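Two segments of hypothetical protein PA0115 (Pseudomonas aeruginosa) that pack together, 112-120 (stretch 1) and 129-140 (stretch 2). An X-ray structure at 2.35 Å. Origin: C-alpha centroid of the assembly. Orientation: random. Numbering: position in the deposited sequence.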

# COMPACT_ATOMS: atom_id res chain seq x y z
N PRO A 112 -12.55 -7.82 6.08
CA PRO A 112 -12.65 -6.47 5.53
C PRO A 112 -11.30 -5.80 5.41
O PRO A 112 -10.40 -6.05 6.20
CB PRO A 112 -13.60 -5.77 6.50
CG PRO A 112 -13.41 -6.51 7.75
CD PRO A 112 -13.34 -7.94 7.31
N VAL A 113 -11.17 -4.93 4.40
CA VAL A 113 -9.93 -4.21 4.13
C VAL A 113 -9.99 -2.75 4.59
O VAL A 113 -10.99 -2.05 4.36
CB VAL A 113 -9.60 -4.26 2.61
CG1 VAL A 113 -8.29 -3.53 2.34
CG2 VAL A 113 -9.49 -5.71 2.14
N TYR A 114 -8.91 -2.29 5.22
CA TYR A 114 -8.86 -0.92 5.71
C TYR A 114 -7.66 -0.15 5.18
O TYR A 114 -6.57 -0.69 5.02
CB TYR A 114 -8.87 -0.91 7.26
CG TYR A 114 -8.72 0.46 7.88
CD1 TYR A 114 -7.47 1.08 7.98
CD2 TYR A 114 -9.83 1.18 8.30
CE1 TYR A 114 -7.33 2.37 8.48
CE2 TYR A 114 -9.71 2.47 8.80
CZ TYR A 114 -8.46 3.07 8.89
OH TYR A 114 -8.35 4.37 9.36
N LEU A 115 -7.88 1.13 4.90
CA LEU A 115 -6.80 1.98 4.43
C LEU A 115 -7.03 3.39 4.92
O LEU A 115 -8.16 3.78 5.24
CB LEU A 115 -6.68 1.95 2.89
CG LEU A 115 -7.84 2.43 1.99
CD1 LEU A 115 -8.00 3.93 2.05
CD2 LEU A 115 -7.53 2.03 0.56
N SER A 116 -5.93 4.13 4.99
CA SER A 116 -5.93 5.52 5.42
C SER A 116 -5.74 6.28 4.12
O SER A 116 -4.64 6.32 3.56
CB SER A 116 -4.75 5.76 6.35
OG SER A 116 -4.59 7.14 6.60
N ALA A 117 -6.83 6.88 3.65
CA ALA A 117 -6.85 7.63 2.40
C ALA A 117 -6.72 9.12 2.56
O ALA A 117 -7.18 9.69 3.55
CB ALA A 117 -8.14 7.32 1.65
N GLN A 118 -6.09 9.78 1.59
CA GLN A 118 -5.99 11.22 1.67
C GLN A 118 -7.42 11.78 1.59
O GLN A 118 -8.22 11.37 0.75
CB GLN A 118 -5.13 11.77 0.53
CG GLN A 118 -3.73 11.20 0.50
CD GLN A 118 -2.71 12.18 -0.10
OE1 GLN A 118 -3.05 12.98 -0.99
NE2 GLN A 118 -1.47 12.11 0.38
N ALA A 119 -7.73 12.69 2.50
CA ALA A 119 -9.05 13.30 2.57
C ALA A 119 -9.73 13.51 1.23
O ALA A 119 -10.90 13.15 1.07
CB ALA A 119 -8.95 14.62 3.31
N HIS A 120 -9.01 14.07 0.26
CA HIS A 120 -9.61 14.34 -1.05
C HIS A 120 -9.94 13.15 -1.95
O HIS A 120 -11.07 13.03 -2.43
CB HIS A 120 -8.78 15.38 -1.83
CG HIS A 120 -7.44 14.89 -2.29
ND1 HIS A 120 -6.28 15.11 -1.57
CD2 HIS A 120 -7.07 14.19 -3.39
CE1 HIS A 120 -5.26 14.56 -2.21
NE2 HIS A 120 -5.72 14.00 -3.32
N GLY A 129 -15.59 0.43 -3.28
CA GLY A 129 -16.41 -0.08 -2.20
C GLY A 129 -16.01 0.36 -0.81
O GLY A 129 -16.56 -0.14 0.17
N PHE A 130 -15.06 1.27 -0.71
CA PHE A 130 -14.64 1.74 0.60
C PHE A 130 -15.59 2.82 1.09
O PHE A 130 -16.11 3.60 0.30
CB PHE A 130 -13.21 2.28 0.55
CG PHE A 130 -12.15 1.20 0.48
CD1 PHE A 130 -11.57 0.70 1.64
CD2 PHE A 130 -11.72 0.71 -0.75
CE1 PHE A 130 -10.57 -0.29 1.58
CE2 PHE A 130 -10.74 -0.26 -0.83
CZ PHE A 130 -10.15 -0.77 0.34
N VAL A 131 -15.83 2.86 2.41
CA VAL A 131 -16.70 3.86 3.01
C VAL A 131 -15.96 4.49 4.19
O VAL A 131 -15.19 3.81 4.87
CB VAL A 131 -18.03 3.24 3.52
CG1 VAL A 131 -18.90 4.31 4.19
CG2 VAL A 131 -18.80 2.62 2.35
N ALA A 132 -16.20 5.77 4.43
CA ALA A 132 -15.55 6.48 5.53
C ALA A 132 -15.85 5.89 6.91
O ALA A 132 -17.00 5.56 7.21
CB ALA A 132 -15.96 7.95 5.51
N VAL A 133 -14.82 5.73 7.74
CA VAL A 133 -15.03 5.19 9.09
C VAL A 133 -14.43 6.02 10.22
O VAL A 133 -14.52 5.65 11.38
CB VAL A 133 -14.49 3.74 9.23
CG1 VAL A 133 -15.51 2.75 8.64
CG2 VAL A 133 -13.13 3.62 8.53
N THR A 134 -13.80 7.14 9.89
CA THR A 134 -13.22 8.01 10.91
C THR A 134 -13.49 9.45 10.50
O THR A 134 -13.95 9.71 9.40
CB THR A 134 -11.68 7.82 11.05
OG1 THR A 134 -11.03 8.25 9.85
CG2 THR A 134 -11.34 6.37 11.33
N GLU A 135 -13.21 10.38 11.41
CA GLU A 135 -13.37 11.79 11.09
C GLU A 135 -12.03 12.10 10.42
O GLU A 135 -11.11 11.28 10.49
CB GLU A 135 -13.54 12.59 12.39
CG GLU A 135 -14.35 13.88 12.25
CD GLU A 135 -15.84 13.64 11.94
OE1 GLU A 135 -16.17 13.38 10.76
OE2 GLU A 135 -16.67 13.71 12.87
N VAL A 136 -11.90 13.25 9.75
CA VAL A 136 -10.63 13.54 9.10
C VAL A 136 -9.56 13.86 10.14
O VAL A 136 -9.84 14.49 11.16
CB VAL A 136 -10.75 14.68 8.03
CG1 VAL A 136 -11.70 15.78 8.51
CG2 VAL A 136 -9.38 15.28 7.74
N TYR A 137 -8.34 13.38 9.89
CA TYR A 137 -7.21 13.61 10.79
C TYR A 137 -5.99 13.99 9.97
O TYR A 137 -5.99 13.87 8.75
CB TYR A 137 -6.93 12.35 11.62
CG TYR A 137 -6.75 11.08 10.81
CD1 TYR A 137 -5.51 10.73 10.26
CD2 TYR A 137 -7.82 10.20 10.60
CE1 TYR A 137 -5.35 9.54 9.53
CE2 TYR A 137 -7.67 9.03 9.88
CZ TYR A 137 -6.44 8.70 9.34
OH TYR A 137 -6.30 7.54 8.63
N LEU A 138 -4.94 14.46 10.64
CA LEU A 138 -3.75 14.88 9.91
C LEU A 138 -2.60 13.89 9.86
O LEU A 138 -2.34 13.15 10.80
CB LEU A 138 -3.22 16.21 10.46
CG LEU A 138 -4.08 17.47 10.28
CD1 LEU A 138 -4.41 17.64 8.80
CD2 LEU A 138 -5.36 17.36 11.10
N GLU A 139 -1.91 13.91 8.72
CA GLU A 139 -0.73 13.10 8.45
C GLU A 139 0.17 14.08 7.70
O GLU A 139 -0.17 14.53 6.61
CB GLU A 139 -1.09 11.89 7.56
CG GLU A 139 -1.33 10.57 8.31
CD GLU A 139 -1.60 9.38 7.39
OE1 GLU A 139 -0.94 9.25 6.33
OE2 GLU A 139 -2.47 8.54 7.73
N ASP A 140 1.31 14.44 8.29
CA ASP A 140 2.23 15.41 7.68
C ASP A 140 1.40 16.61 7.26
O ASP A 140 1.58 17.17 6.18
CB ASP A 140 2.94 14.83 6.45
CG ASP A 140 3.84 15.85 5.74
OD1 ASP A 140 3.97 15.78 4.49
OD2 ASP A 140 4.43 16.73 6.41

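The two stretches meet almost entirely through side chains. The strand of stretch 1, residues 113-118, passes the short strand around Val131 at 57° between N-to-C directions, with axes 8.6 Å apart at closest approach, and lies nearly perpendicular, at 85°, to the strand that includes Leu138, 9.4 Å away. At these separations the backbones are too distant to share a ladder of hydrogen bonds; the CA atoms of Tyr114 and Phe130, for instance, are 8.2 Å apart. Together the stretches bury 401 Å², nearly half of it on Phe130, Tyr114 and Ser116.

Phe130 contributes the largest single area, 88 Å². Its CA-to-CB bond points toward stretch 1, and its buried ring reaches Val113, Tyr114 and Leu115. Leu115 leaves its backbone sideways, yet its p,p rotamer brings CD2 over one face of the ring, 4.0 Å from the centroid of Phe130 and only 19° off the normal. This is a CH-pi contact, in which the methyl group meets the pi cloud, and Leu115 CD2 is 3.8 Å from Phe130 CZ. Val113, pointing toward stretch 2, adds an apolar contact between its CG1 and Phe130 CZ at 3.9 Å. The Val113 carbonyl also comes close, its O lying 3.3 Å from Phe130 CE1, so the aromatic ring packs against main chain as well as aliphatic groups.

Tyr114 covers 56 Å² although its CA-to-CB bond points away from stretch 2. With chi1 at 176° (t), the long side chain extends far enough for its end to come back within reach. The edge of the ring meets Val133, CE2 of Tyr114 lying 3.6 Å from CG2 of Val133, a purely apolar contact. Farther out, Tyr114 OH is 4.1 Å from Thr134 CG2, a looser contact with a methyl group.

Ser116, with 48 Å², supplies the polar centre of the interface. Its CA-to-CB bond points toward stretch 2, and its hydroxyl links two residues there. Tyr137 OH donates a hydrogen bond to Ser116 OG at 2.7 Å, and Ser116 OG in turn donates to Glu139 OE2 at 2.8 Å. The serine thus acts as acceptor and donor at once, forming a short relay that ends on a carboxylate, a strong acceptor. The CA-to-CB bond of Tyr137 runs sideways, but the end of its side chain comes nearer and reaches the serine.

Beyond this polar group, Ala119 CB and Val136 CG2 approach to 4.5 Å, a light apolar contact where the backbones draw closer, their CA atoms 6.7 Å apart.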